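Local coordinates for protein transferrin (PDB 6WB6) that carries iron as a transport transferrin, binding one ferric ion per molecule together with a carbonate anion, at residues W168-K173 / I600-L605; L404-D409 / P584-V589; L421-H426 / A640-L645. One frame throughout, in Å; residues are numbered along the deposited sequence.

Interaction 1 (W168-K173 / I600-L605); sequences WSPDPK and IAHTPL
Pro170 sets its ring against the helix 597-611 at Leu605 and His602, its side chain crossing each of theirs at about a right angle. The evidence for an apolar fit is short carbon-carbon spacing: Pro170 CG lies 3.7 Å from Leu605 CB. One carbon along, Pro170 CB rests on the backbone, 3.7 Å from Leu605 O. The CD side of the same ring comes up obliquely to the imidazole of His602. CG of His602 is anti to its backbone N (chi1 -178°), and the end of the side chain comes nearer the loop than its base does. Next along the loop, Asp171 CB approaches Leu605 CD1 at 4.2 Å, a looser touch. An alanine at Pro170 would lack CG and CD, which would probably open a gap beside Leu605 CB and take away the CD contact with the imidazole of His602.

The loop holds its own shape through an ST turn, in which Asp171 N donates to Ser169 OG at 2.7 Å. Asp171 is then the N-cap of helix 172-181, with OD2 bonded to Thr174 OG1 and OD1 bonded to Thr641 OG1. Segment 168-173 belongs to the first transferrin-like half and segment 600-605 to the second, so this is packing between lobes. No hydrogen bond joins the two segments; the chemistry therefore implies that shape and burial of apolar atoms, with Pro170 at the centre, account for their direct contact.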
ATOM      1  N   TRP A 168      -8.074  -8.914  -4.747  1.00 17.47           N
ATOM      2  CA  TRP A 168      -8.979  -7.957  -5.379  1.00 28.29           C
ATOM      3  C   TRP A 168      -9.121  -6.684  -4.547  1.00 17.23           C
ATOM      4  O   TRP A 168      -9.290  -5.585  -5.093  1.00 16.90           O
ATOM      5  CB  TRP A 168     -10.351  -8.589  -5.548  1.00 20.80           C
ATOM      6  CG  TRP A 168     -10.422  -9.797  -6.370  1.00 21.16           C
ATOM      7  CD1 TRP A 168      -9.393 -10.469  -6.977  1.00 26.58           C
ATOM      8  CD2 TRP A 168     -11.614 -10.518  -6.673  1.00 21.67           C
ATOM      9  NE1 TRP A 168      -9.884 -11.555  -7.651  1.00 18.55           N
ATOM     10  CE2 TRP A 168     -11.247 -11.613  -7.481  1.00 20.09           C
ATOM     11  CE3 TRP A 168     -12.971 -10.332  -6.351  1.00 14.63           C
ATOM     12  CZ2 TRP A 168     -12.187 -12.530  -7.958  1.00 21.11           C
ATOM     13  CZ3 TRP A 168     -13.886 -11.220  -6.804  1.00 15.32           C
ATOM     14  CH2 TRP A 168     -13.505 -12.313  -7.620  1.00 24.94           C
ATOM     15  N   SER A 169      -9.114  -6.830  -3.229  1.00 22.11           N
ATOM     16  CA  SER A 169      -9.050  -5.718  -2.310  1.00 23.03           C
ATOM     17  C   SER A 169      -7.853  -5.872  -1.390  1.00 19.72           C
ATOM     18  O   SER A 169      -7.584  -6.980  -0.921  1.00 19.92           O
ATOM     19  CB  SER A 169     -10.320  -5.612  -1.445  1.00 21.38           C
ATOM     20  OG  SER A 169     -10.069  -4.763  -0.342  1.00 27.21           O
ATOM     21  N   PRO A 170      -7.160  -4.776  -1.058  1.00 21.76           N
ATOM     22  CA  PRO A 170      -6.161  -4.842   0.011  1.00 21.70           C
ATOM     23  C   PRO A 170      -6.759  -5.100   1.372  1.00 19.82           C
ATOM     24  O   PRO A 170      -6.006  -5.401   2.304  1.00 23.23           O
ATOM     25  CB  PRO A 170      -5.499  -3.461  -0.042  1.00 27.95           C
ATOM     26  CG  PRO A 170      -6.598  -2.553  -0.509  1.00 18.21           C
ATOM     27  CD  PRO A 170      -7.425  -3.386  -1.484  1.00 27.94           C
ATOM     28  N   ASP A 171      -8.073  -4.999   1.528  1.00 20.25           N
ATOM     29  CA  ASP A 171      -8.673  -5.277   2.817  1.00 19.00           C
ATOM     30  C   ASP A 171      -9.109  -6.730   2.842  1.00 24.41           C
ATOM     31  O   ASP A 171      -9.975  -7.118   2.044  1.00 17.89           O
ATOM     32  CB  ASP A 171      -9.860  -4.364   3.105  1.00 20.39           C
ATOM     33  CG  ASP A 171     -10.537  -4.710   4.425  1.00 26.44           C
ATOM     34  OD1 ASP A 171      -9.857  -4.650   5.485  1.00 21.60           O
ATOM     35  OD2 ASP A 171     -11.739  -5.047   4.396  1.00 24.40           O
ATOM     36  N   PRO A 172      -8.540  -7.559   3.717  1.00 27.40           N
ATOM     37  CA  PRO A 172      -8.828  -9.000   3.653  1.00 24.60           C
ATOM     38  C   PRO A 172     -10.304  -9.331   3.701  1.00 27.24           C
ATOM     39  O   PRO A 172     -10.761 -10.152   2.895  1.00 21.38           O
ATOM     40  CB  PRO A 172      -8.067  -9.561   4.864  1.00 27.57           C
ATOM     41  CG  PRO A 172      -6.935  -8.536   5.107  1.00 28.86           C
ATOM     42  CD  PRO A 172      -7.487  -7.220   4.699  1.00 23.22           C
ATOM     43  N   LYS A 173     -11.075  -8.690   4.594  1.00 24.71           N
ATOM     44  CA  LYS A 173     -12.497  -9.017   4.697  1.00 23.90           C
ATOM     45  C   LYS A 173     -13.250  -8.590   3.455  1.00 25.19           C
ATOM     46  O   LYS A 173     -14.222  -9.240   3.065  1.00 23.11           O
ATOM     47  CB  LYS A 173     -13.122  -8.356   5.929  1.00 26.60           C
ATOM     48  CG  LYS A 173     -12.661  -8.953   7.247  1.00 36.81           C
ATOM     49  N   ILE A 600     -13.550   4.378   0.483  1.00 17.93           N
ATOM     50  CA  ILE A 600     -12.668   5.334   1.154  1.00 18.42           C
ATOM     51  C   ILE A 600     -11.349   4.684   1.539  1.00 22.71           C
ATOM     52  O   ILE A 600     -10.268   5.277   1.397  1.00 19.94           O
ATOM     53  CB  ILE A 600     -13.388   5.918   2.380  1.00 14.50           C
ATOM     54  CG1 ILE A 600     -14.489   6.877   1.898  1.00 21.56           C
ATOM     55  CG2 ILE A 600     -12.397   6.608   3.307  1.00 21.85           C
ATOM     56  CD1 ILE A 600     -15.191   7.605   3.019  1.00 24.26           C
ATOM     57  N   ALA A 601     -11.421   3.478   2.068  1.00 17.63           N
ATOM     58  CA  ALA A 601     -10.218   2.783   2.480  1.00 16.13           C
ATOM     59  C   ALA A 601      -9.401   2.318   1.287  1.00 15.51           C
ATOM     60  O   ALA A 601      -8.194   2.148   1.405  1.00 15.06           O
ATOM     61  CB  ALA A 601     -10.589   1.577   3.352  1.00 22.26           C
ATOM     62  N   HIS A 602     -10.028   2.099   0.133  1.00 21.60           N
ATOM     63  CA  HIS A 602      -9.354   1.332  -0.901  1.00 22.28           C
ATOM     64  C   HIS A 602      -8.032   1.985  -1.300  1.00 25.08           C
ATOM     65  O   HIS A 602      -6.964   1.362  -1.228  1.00 18.40           O
ATOM     66  CB  HIS A 602     -10.257   1.156  -2.125  1.00 25.22           C
ATOM     67  CG  HIS A 602      -9.623   0.334  -3.190  1.00 26.36           C
ATOM     68  ND1 HIS A 602      -8.854   0.881  -4.196  1.00 26.08           N
ATOM     69  CD2 HIS A 602      -9.596  -1.007  -3.375  1.00 20.98           C
ATOM     70  CE1 HIS A 602      -8.400  -0.091  -4.968  1.00 18.66           C
ATOM     71  NE2 HIS A 602      -8.836  -1.243  -4.491  1.00 26.55           N
ATOM     72  N   THR A 603      -8.081   3.232  -1.746  1.00 17.15           N
ATOM     73  CA  THR A 603      -6.870   3.838  -2.295  1.00 21.75           C
ATOM     74  C   THR A 603      -5.755   3.961  -1.268  1.00 19.20           C
ATOM     75  O   THR A 603      -4.613   3.578  -1.583  1.00 17.45           O
ATOM     76  CB  THR A 603      -7.195   5.183  -2.945  1.00 19.37           C
ATOM     77  OG1 THR A 603      -7.837   4.947  -4.204  1.00 26.03           O
ATOM     78  CG2 THR A 603      -5.930   6.037  -3.176  1.00 20.55           C
ATOM     79  N   PRO A 604      -5.987   4.461  -0.057  1.00 21.24           N
ATOM     80  CA  PRO A 604      -4.886   4.469   0.920  1.00 13.66           C
ATOM     81  C   PRO A 604      -4.363   3.096   1.266  1.00 19.03           C
ATOM     82  O   PRO A 604      -3.144   2.951   1.449  1.00 19.06           O
ATOM     83  CB  PRO A 604      -5.495   5.166   2.144  1.00 23.14           C
ATOM     84  CG  PRO A 604      -6.930   5.391   1.829  1.00 22.03           C
ATOM     85  CD  PRO A 604      -7.087   5.353   0.355  1.00 19.53           C
ATOM     86  N   LEU A 605      -5.220   2.070   1.368  1.00 17.11           N
ATOM     87  CA  LEU A 605      -4.683   0.752   1.721  1.00 19.85           C
ATOM     88  C   LEU A 605      -3.998   0.101   0.530  1.00 14.26           C
ATOM     89  O   LEU A 605      -3.114  -0.754   0.710  1.00 15.17           O
ATOM     90  CB  LEU A 605      -5.769  -0.195   2.249  1.00 15.72           C
ATOM     91  CG  LEU A 605      -6.708   0.139   3.410  1.00 35.98           C
ATOM     92  CD1 LEU A 605      -7.323  -1.172   3.920  1.00 26.32           C
ATOM     93  CD2 LEU A 605      -6.047   0.873   4.556  1.00 27.00           C
TER

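Interaction 2 (L404-D409 / P584-V589); sequences LASVDD and PSRTWV
Ala405 and Val407 pair with Val589 and Thr587 across an antiparallel sheet, in which 405-407 is an edge strand. Both are hydrogen-bonded pairs with reciprocal backbone bonds, among them Val589 N to Ala405 O at 2.6 Å and Val407 N to Thr587 O at 2.7 Å. On the face carrying these two residues and their partners, Val407 CG1 meets Val589 CG1 at 3.7 Å, the side chains crossing at about a right angle.

The other face holds the non-hydrogen-bonded pair Ser406 and Trp588. Ser406 CB stands over the five-membered ring of the indole, 3.6 Å from its centroid, a CH-pi contact; Phe425 stacks on the opposite face. Past the strand ends, Asp408 and Arg586 lie side by side in a bidentate salt bridge. Arg586 NE meets the syn lone pair of Asp408 OD1 at 2.6 Å with an almost straight N-H...O angle of 170°, while NH2 reaches OD2 at 3.1 Å. The carboxylate and guanidinium planes are 20° apart, nearly coplanar, and the bend at chi3 (-66°) places NE for this grip.

Farther out, Arg586 NH1 bonds to Asn629 O, which gives the guanidinium a second partner and is likely to limit its rotation, and Ala405 and Val589 rest on helix 390-399. One water bridges the non-hydrogen-bonded pair, 3.0 Å from Ser406 OG and 3.3 Å from Trp588 NE1, which donates to it.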
ATOM      1  N   LEU A 404     -12.503  12.170   3.880  1.00 15.62           N
ATOM      2  CA  LEU A 404     -11.896  11.627   5.086  1.00 20.65           C
ATOM      3  C   LEU A 404     -10.846  12.579   5.622  1.00 17.43           C
ATOM      4  O   LEU A 404     -10.311  13.427   4.909  1.00 16.33           O
ATOM      5  CB  LEU A 404     -11.263  10.240   4.855  1.00 11.71           C
ATOM      6  CG  LEU A 404     -10.055  10.151   3.919  1.00 18.22           C
ATOM      7  CD1 LEU A 404      -9.462   8.720   3.901  1.00 16.55           C
ATOM      8  CD2 LEU A 404     -10.404  10.574   2.521  1.00 24.04           C
ATOM      9  N   ALA A 405     -10.524  12.358   6.885  1.00 17.42           N
ATOM     10  CA  ALA A 405      -9.584  13.165   7.620  1.00 18.82           C
ATOM     11  C   ALA A 405      -9.112  12.302   8.763  1.00 24.19           C
ATOM     12  O   ALA A 405      -9.812  11.373   9.182  1.00 22.57           O
ATOM     13  CB  ALA A 405     -10.225  14.466   8.114  1.00 24.93           C
ATOM     14  N   SER A 406      -7.915  12.601   9.241  1.00 19.99           N
ATOM     15  CA  SER A 406      -7.296  11.851  10.315  1.00 26.10           C
ATOM     16  C   SER A 406      -7.492  12.574  11.636  1.00 23.27           C
ATOM     17  O   SER A 406      -7.701  13.782  11.690  1.00 21.72           O
ATOM     18  CB  SER A 406      -5.793  11.643  10.071  1.00 24.10           C
ATOM     19  OG  SER A 406      -5.115  12.880   9.954  1.00 21.70           O
ATOM     20  N   VAL A 407      -7.367  11.804  12.700  1.00 19.85           N
ATOM     21  CA  VAL A 407      -7.500  12.274  14.064  1.00 27.25           C
ATOM     22  C   VAL A 407      -6.663  11.330  14.915  1.00 33.20           C
ATOM     23  O   VAL A 407      -6.518  10.144  14.594  1.00 31.12           O
ATOM     24  CB  VAL A 407      -9.006  12.346  14.433  1.00 38.89           C
ATOM     25  CG1 VAL A 407      -9.705  11.040  14.065  1.00 32.66           C
ATOM     26  CG2 VAL A 407      -9.223  12.696  15.877  1.00 37.77           C
ATOM     27  N   ASP A 408      -6.008  11.866  15.927  1.00 31.14           N
ATOM     28  CA  ASP A 408      -5.021  11.081  16.650  1.00 39.26           C
ATOM     29  C   ASP A 408      -5.537  10.732  18.039  1.00 43.78           C
ATOM     30  O   ASP A 408      -6.439  11.377  18.583  1.00 32.59           O
ATOM     31  CB  ASP A 408      -3.674  11.820  16.757  1.00 44.52           C
ATOM     32  CG  ASP A 408      -2.967  11.996  15.401  1.00 42.68           C
ATOM     33  OD1 ASP A 408      -3.041  11.079  14.557  1.00 41.27           O
ATOM     34  OD2 ASP A 408      -2.325  13.055  15.177  1.00 45.56           O
ATOM     35  N   ASP A 409      -4.970   9.660  18.586  1.00 43.94           N
ATOM     36  CA  ASP A 409      -5.099   9.329  20.000  1.00 44.06           C
ATOM     37  C   ASP A 409      -6.586   9.338  20.353  1.00 46.39           C
ATOM     38  O   ASP A 409      -7.393   8.763  19.608  1.00 45.30           O
ATOM     39  CB  ASP A 409      -4.220  10.291  20.800  1.00 48.49           C
ATOM     40  CG  ASP A 409      -2.737  10.223  20.399  1.00 54.76           C
ATOM     41  OD1 ASP A 409      -2.174   9.106  20.330  1.00 61.42           O
ATOM     42  OD2 ASP A 409      -2.127  11.292  20.163  1.00 48.54           O
ATOM     43  N   PRO A 584      -6.021   3.799  20.559  1.00 24.34           N
ATOM     44  CA  PRO A 584      -6.349   4.435  19.279  1.00 28.55           C
ATOM     45  C   PRO A 584      -5.078   4.948  18.633  1.00 29.59           C
ATOM     46  O   PRO A 584      -4.309   5.683  19.248  1.00 36.13           O
ATOM     47  CB  PRO A 584      -7.309   5.566  19.673  1.00 31.13           C
ATOM     48  CG  PRO A 584      -7.008   5.827  21.097  1.00 29.12           C
ATOM     49  CD  PRO A 584      -6.588   4.529  21.701  1.00 30.22           C
ATOM     50  N   SER A 585      -4.832   4.500  17.407  1.00 26.04           N
ATOM     51  CA  SER A 585      -3.735   4.990  16.588  1.00 31.54           C
ATOM     52  C   SER A 585      -4.294   6.036  15.646  1.00 31.02           C
ATOM     53  O   SER A 585      -5.506   6.116  15.453  1.00 36.61           O
ATOM     54  CB  SER A 585      -3.091   3.870  15.763  1.00 29.96           C
ATOM     55  OG  SER A 585      -3.868   3.570  14.617  1.00 24.97           O
ATOM     56  N   ARG A 586      -3.411   6.837  15.054  1.00 21.43           N
ATOM     57  CA  ARG A 586      -3.886   7.794  14.070  1.00 21.63           C
ATOM     58  C   ARG A 586      -4.912   7.107  13.180  1.00 23.57           C
ATOM     59  O   ARG A 586      -4.648   6.040  12.622  1.00 20.79           O
ATOM     60  CB  ARG A 586      -2.745   8.334  13.221  1.00 20.63           C
ATOM     61  CG  ARG A 586      -3.212   9.146  12.058  1.00 16.61           C
ATOM     62  CD  ARG A 586      -2.073   9.954  11.440  1.00 22.98           C
ATOM     63  NE  ARG A 586      -1.577  10.963  12.363  1.00 24.38           N
ATOM     64  CZ  ARG A 586      -0.523  11.748  12.132  1.00 27.92           C
ATOM     65  NH1 ARG A 586       0.163  11.669  10.998  1.00 28.25           N
ATOM     66  NH2 ARG A 586      -0.155  12.623  13.042  1.00 30.69           N
ATOM     67  N   THR A 587      -6.083   7.730  13.063  1.00 22.93           N
ATOM     68  CA  THR A 587      -7.272   7.147  12.449  1.00 17.46           C
ATOM     69  C   THR A 587      -7.868   8.117  11.446  1.00 21.20           C
ATOM     70  O   THR A 587      -7.978   9.315  11.731  1.00 21.33           O
ATOM     71  CB  THR A 587      -8.333   6.862  13.478  1.00 21.24           C
ATOM     72  OG1 THR A 587      -7.845   5.916  14.427  1.00 20.85           O
ATOM     73  CG2 THR A 587      -9.547   6.331  12.812  1.00 23.23           C
ATOM     74  N   TRP A 588      -8.289   7.597  10.297  1.00 15.30           N
ATOM     75  CA  TRP A 588      -8.989   8.389   9.299  1.00 18.86           C
ATOM     76  C   TRP A 588     -10.480   8.144   9.431  1.00 21.27           C
ATOM     77  O   TRP A 588     -10.925   6.990   9.534  1.00 20.66           O
ATOM     78  CB  TRP A 588      -8.485   8.080   7.884  1.00 17.04           C
ATOM     79  CG  TRP A 588      -7.102   8.630   7.706  1.00 15.19           C
ATOM     80  CD1 TRP A 588      -6.753   9.761   7.049  1.00 19.61           C
ATOM     81  CD2 TRP A 588      -5.869   8.058   8.213  1.00 15.35           C
ATOM     82  NE1 TRP A 588      -5.387   9.944   7.108  1.00 26.40           N
ATOM     83  CE2 TRP A 588      -4.825   8.920   7.829  1.00 17.87           C
ATOM     84  CE3 TRP A 588      -5.553   6.905   8.947  1.00 17.26           C
ATOM     85  CZ2 TRP A 588      -3.489   8.677   8.164  1.00 21.08           C
ATOM     86  CZ3 TRP A 588      -4.211   6.658   9.267  1.00 18.46           C
ATOM     87  CH2 TRP A 588      -3.208   7.545   8.889  1.00 17.52           C
ATOM     88  N   VAL A 589     -11.245   9.229   9.483  1.00 17.76           N
ATOM     89  CA  VAL A 589     -12.671   9.133   9.747  1.00 20.55           C
ATOM     90  C   VAL A 589     -13.412   9.709   8.559  1.00 17.45           C
ATOM     91  O   VAL A 589     -12.895  10.554   7.819  1.00 19.82           O
ATOM     92  CB  VAL A 589     -13.088   9.841  11.049  1.00 20.37           C
ATOM     93  CG1 VAL A 589     -12.343   9.272  12.212  1.00 17.87           C
ATOM     94  CG2 VAL A 589     -12.874  11.329  10.943  1.00 26.14           C
TER
HETATM   95  O   HOH W   1      -4.315  13.021   7.075  1.00 35.45           O

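Interaction 3 (L421-H426 / A640-L645); sequences LHPVFH and ATTEKL
His426 and Ala640 form the regular part of this antiparallel pairing, a hydrogen-bonded pair in which His426 N donates to Ala640 O at 2.7 Å and Ala640 N returns the bond to His426 O at 3.0 Å. Phe425 and Thr641 form the adjacent non-hydrogen-bonded pair, their side chains diverging. A third backbone bond runs from Thr642 N to Val424 O at 3.1 Å, and its geometry is different: the donor stands 57° out of the carbonyl plane. The backbone of Val424 leaves the extended conformation here, with psi near -45°, so its carbonyl is not presented as in a regular strand. The same oxygen also receives a CA-H...O contact from Thr641 CA at 3.2 Å.

Among side chains, the polar link is between His426 ND1 and Thr642 OG1, 3.1 Å apart at the edge of the imidazole; either atom could be the donor. The chi1 of His426 (60°) sets CG between its backbone N and carbonyl carbon. Ala640 O lies over one face of the ring, 3.4 Å above its plane and offset toward the rim, while Ala640 CB is 3.8 Å from His426 NE2.

Apolar contact comes from Pro423, which crosses Thr642 at about a right angle and brings its CB and CG each to 3.8 Å from Thr642 CG2.

In the four-stranded antiparallel sheet of the second transferrin-like half, strand 422-428 has the outer strand 638-641 along one edge and 587-590 along the other, bonded through Val424 and Phe425 to Trp588. Helix 597-611 packs on Val424 through Ile600 and Ala601 and on Phe425 through Pro604, while helix 644-659, which starts just after Glu643, touches Pro423 with Phe647.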
ATOM      1  N   LEU A 421     -18.973  11.400  12.546  1.00 18.25           N
ATOM      2  CA  LEU A 421     -18.045  10.665  11.705  1.00 19.08           C
ATOM      3  C   LEU A 421     -17.737   9.326  12.347  1.00 18.95           C
ATOM      4  O   LEU A 421     -18.046   9.084  13.513  1.00 20.07           O
ATOM      5  CB  LEU A 421     -16.761  11.469  11.497  1.00 21.54           C
ATOM      6  CG  LEU A 421     -16.992  12.890  10.988  1.00 20.53           C
ATOM      7  CD1 LEU A 421     -15.682  13.673  11.038  1.00 20.87           C
ATOM      8  CD2 LEU A 421     -17.540  12.820   9.587  1.00 20.24           C
ATOM      9  N   HIS A 422     -17.068   8.461  11.583  1.00 19.67           N
ATOM     10  CA  HIS A 422     -16.736   7.137  12.068  1.00 16.76           C
ATOM     11  C   HIS A 422     -15.412   6.688  11.456  1.00 20.41           C
ATOM     12  O   HIS A 422     -15.091   7.058  10.320  1.00 15.32           O
ATOM     13  CB  HIS A 422     -17.851   6.142  11.717  1.00 20.04           C
ATOM     14  CG  HIS A 422     -17.904   5.788  10.262  1.00 17.66           C
ATOM     15  ND1 HIS A 422     -18.588   6.546   9.331  1.00 18.12           N
ATOM     16  CD2 HIS A 422     -17.369   4.747   9.579  1.00 20.76           C
ATOM     17  CE1 HIS A 422     -18.478   5.985   8.141  1.00 26.84           C
ATOM     18  NE2 HIS A 422     -17.741   4.891   8.263  1.00 20.52           N
ATOM     19  N   PRO A 423     -14.641   5.879  12.167  1.00 16.85           N
ATOM     20  CA  PRO A 423     -13.316   5.497  11.652  1.00 21.90           C
ATOM     21  C   PRO A 423     -13.435   4.527  10.501  1.00 17.70           C
ATOM     22  O   PRO A 423     -14.302   3.656  10.500  1.00 18.57           O
ATOM     23  CB  PRO A 423     -12.629   4.852  12.856  1.00 20.57           C
ATOM     24  CG  PRO A 423     -13.709   4.431  13.759  1.00 20.30           C
ATOM     25  CD  PRO A 423     -14.917   5.309  13.492  1.00 24.12           C
ATOM     26  N   VAL A 424     -12.556   4.687   9.511  1.00 20.89           N
ATOM     27  CA  VAL A 424     -12.522   3.819   8.340  1.00 16.08           C
ATOM     28  C   VAL A 424     -11.286   2.938   8.339  1.00 18.40           C
ATOM     29  O   VAL A 424     -11.367   1.742   8.037  1.00 20.73           O
ATOM     30  CB  VAL A 424     -12.606   4.646   7.037  1.00 12.73           C
ATOM     31  CG1 VAL A 424     -12.390   3.742   5.788  1.00 16.60           C
ATOM     32  CG2 VAL A 424     -13.927   5.363   6.945  1.00 18.67           C
ATOM     33  N   PHE A 425     -10.127   3.521   8.634  1.00 22.16           N
ATOM     34  CA  PHE A 425      -8.887   2.758   8.743  1.00 20.79           C
ATOM     35  C   PHE A 425      -7.944   3.544   9.636  1.00 21.65           C
ATOM     36  O   PHE A 425      -8.122   4.753   9.848  1.00 18.09           O
ATOM     37  CB  PHE A 425      -8.258   2.494   7.383  1.00 15.38           C
ATOM     38  CG  PHE A 425      -7.875   3.742   6.639  1.00 17.20           C
ATOM     39  CD1 PHE A 425      -8.776   4.364   5.794  1.00 13.94           C
ATOM     40  CD2 PHE A 425      -6.621   4.305   6.805  1.00 12.99           C
ATOM     41  CE1 PHE A 425      -8.435   5.523   5.123  1.00 18.28           C
ATOM     42  CE2 PHE A 425      -6.281   5.461   6.134  1.00 18.84           C
ATOM     43  CZ  PHE A 425      -7.185   6.067   5.292  1.00 22.37           C
ATOM     44  N   HIS A 426      -6.966   2.832  10.178  1.00 17.57           N
ATOM     45  CA  HIS A 426      -6.050   3.358  11.173  1.00 18.05           C
ATOM     46  C   HIS A 426      -4.643   2.862  10.862  1.00 26.15           C
ATOM     47  O   HIS A 426      -4.448   1.937  10.059  1.00 19.10           O
ATOM     48  CB  HIS A 426      -6.468   2.924  12.573  1.00 19.63           C
ATOM     49  CG  HIS A 426      -6.499   1.441  12.731  1.00 21.22           C
ATOM     50  ND1 HIS A 426      -7.665   0.708  12.670  1.00 25.57           N
ATOM     51  CD2 HIS A 426      -5.498   0.545  12.909  1.00 19.90           C
ATOM     52  CE1 HIS A 426      -7.382  -0.571  12.842  1.00 30.69           C
ATOM     53  NE2 HIS A 426      -6.073  -0.695  12.982  1.00 18.63           N
ATOM     54  N   ALA A 640      -4.788  -0.491   8.342  1.00 24.90           N
ATOM     55  CA  ALA A 640      -5.861  -1.474   8.446  1.00 21.79           C
ATOM     56  C   ALA A 640      -7.190  -0.777   8.681  1.00 21.66           C
ATOM     57  O   ALA A 640      -7.253   0.249   9.364  1.00 18.61           O
ATOM     58  CB  ALA A 640      -5.618  -2.449   9.593  1.00 21.30           C
ATOM     59  N   THR A 641      -8.256  -1.355   8.115  1.00 23.58           N
ATOM     60  CA  THR A 641      -9.603  -0.893   8.399  1.00 19.51           C
ATOM     61  C   THR A 641      -9.913  -1.063   9.874  1.00 21.94           C
ATOM     62  O   THR A 641      -9.480  -2.022  10.510  1.00 17.05           O
ATOM     63  CB  THR A 641     -10.619  -1.669   7.563  1.00 27.21           C
ATOM     64  OG1 THR A 641     -10.408  -3.076   7.743  1.00 20.10           O
ATOM     65  CG2 THR A 641     -10.454  -1.327   6.095  1.00 22.10           C
ATOM     66  N   THR A 642     -10.667  -0.112  10.415  1.00 18.23           N
ATOM     67  CA  THR A 642     -11.018  -0.094  11.824  1.00 25.57           C
ATOM     68  C   THR A 642     -12.231  -0.993  12.047  1.00 19.69           C
ATOM     69  O   THR A 642     -13.277  -0.781  11.427  1.00 19.21           O
ATOM     70  CB  THR A 642     -11.318   1.345  12.266  1.00 23.89           C
ATOM     71  OG1 THR A 642     -10.264   2.210  11.829  1.00 20.71           O
ATOM     72  CG2 THR A 642     -11.430   1.418  13.770  1.00 20.46           C
ATOM     73  N   GLU A 643     -12.090  -2.005  12.903  1.00 15.53           N
ATOM     74  CA  GLU A 643     -13.233  -2.834  13.252  1.00 16.09           C
ATOM     75  C   GLU A 643     -14.279  -2.011  13.994  1.00 25.52           C
ATOM     76  O   GLU A 643     -13.957  -1.200  14.871  1.00 25.49           O
ATOM     77  CB  GLU A 643     -12.802  -4.023  14.107  1.00 22.84           C
ATOM     78  CG  GLU A 643     -11.902  -5.013  13.372  1.00 30.92           C
ATOM     79  CD  GLU A 643     -12.540  -5.534  12.087  1.00 36.03           C
ATOM     80  OE1 GLU A 643     -13.763  -5.825  12.093  1.00 41.30           O
ATOM     81  OE2 GLU A 643     -11.824  -5.632  11.065  1.00 49.16           O
ATOM     82  N   LYS A 644     -15.545  -2.215  13.614  1.00 26.57           N
ATOM     83  CA  LYS A 644     -16.653  -1.563  14.305  1.00 29.45           C
ATOM     84  C   LYS A 644     -16.572  -1.786  15.812  1.00 22.01           C
ATOM     85  O   LYS A 644     -16.801  -0.863  16.593  1.00 34.36           O
ATOM     86  CB  LYS A 644     -17.982  -2.089  13.745  1.00 22.05           C
ATOM     87  CG  LYS A 644     -19.204  -1.208  14.030  1.00 39.15           C
ATOM     88  N   LEU A 645     -16.244  -2.997  16.248  1.00 21.16           N
ATOM     89  CA  LEU A 645     -16.202  -3.234  17.688  1.00 27.07           C
ATOM     90  C   LEU A 645     -15.099  -2.428  18.359  1.00 24.87           C
ATOM     91  O   LEU A 645     -15.270  -1.984  19.498  1.00 23.78           O
ATOM     92  CB  LEU A 645     -16.027  -4.717  17.988  1.00 32.34           C
ATOM     93  CG  LEU A 645     -17.318  -5.546  17.989  1.00 45.13           C
ATOM     94  CD1 LEU A 645     -17.986  -5.531  16.621  1.00 62.50           C
ATOM     95  CD2 LEU A 645     -17.026  -6.983  18.412  1.00 41.78           C
TER

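Interactions 2 and 3 are neighbouring pairings of one four-stranded sheet, their centres 9 Å apart and joined where Trp588 O lies 2.8 Å from Val424 N, probably a hydrogen bond. Interaction 1, centred 12 Å from interaction 3 and 17 Å from interaction 2, brings the other lobe to this region. Its polar tie to interaction 3, Asp171 OD1 to Thr641 OG1, measures 2.8 Å, and Ile600 CG2 packs 3.7 Å from Leu404 CD1 of interaction 2. The iron, bound by Tyr90 and Tyr204, and the carbonate, whose pocket includes Arg120, lie in the first half. Interaction 1 alone nears that site, the Trp168 side chain being about 10 Å from that of Arg120.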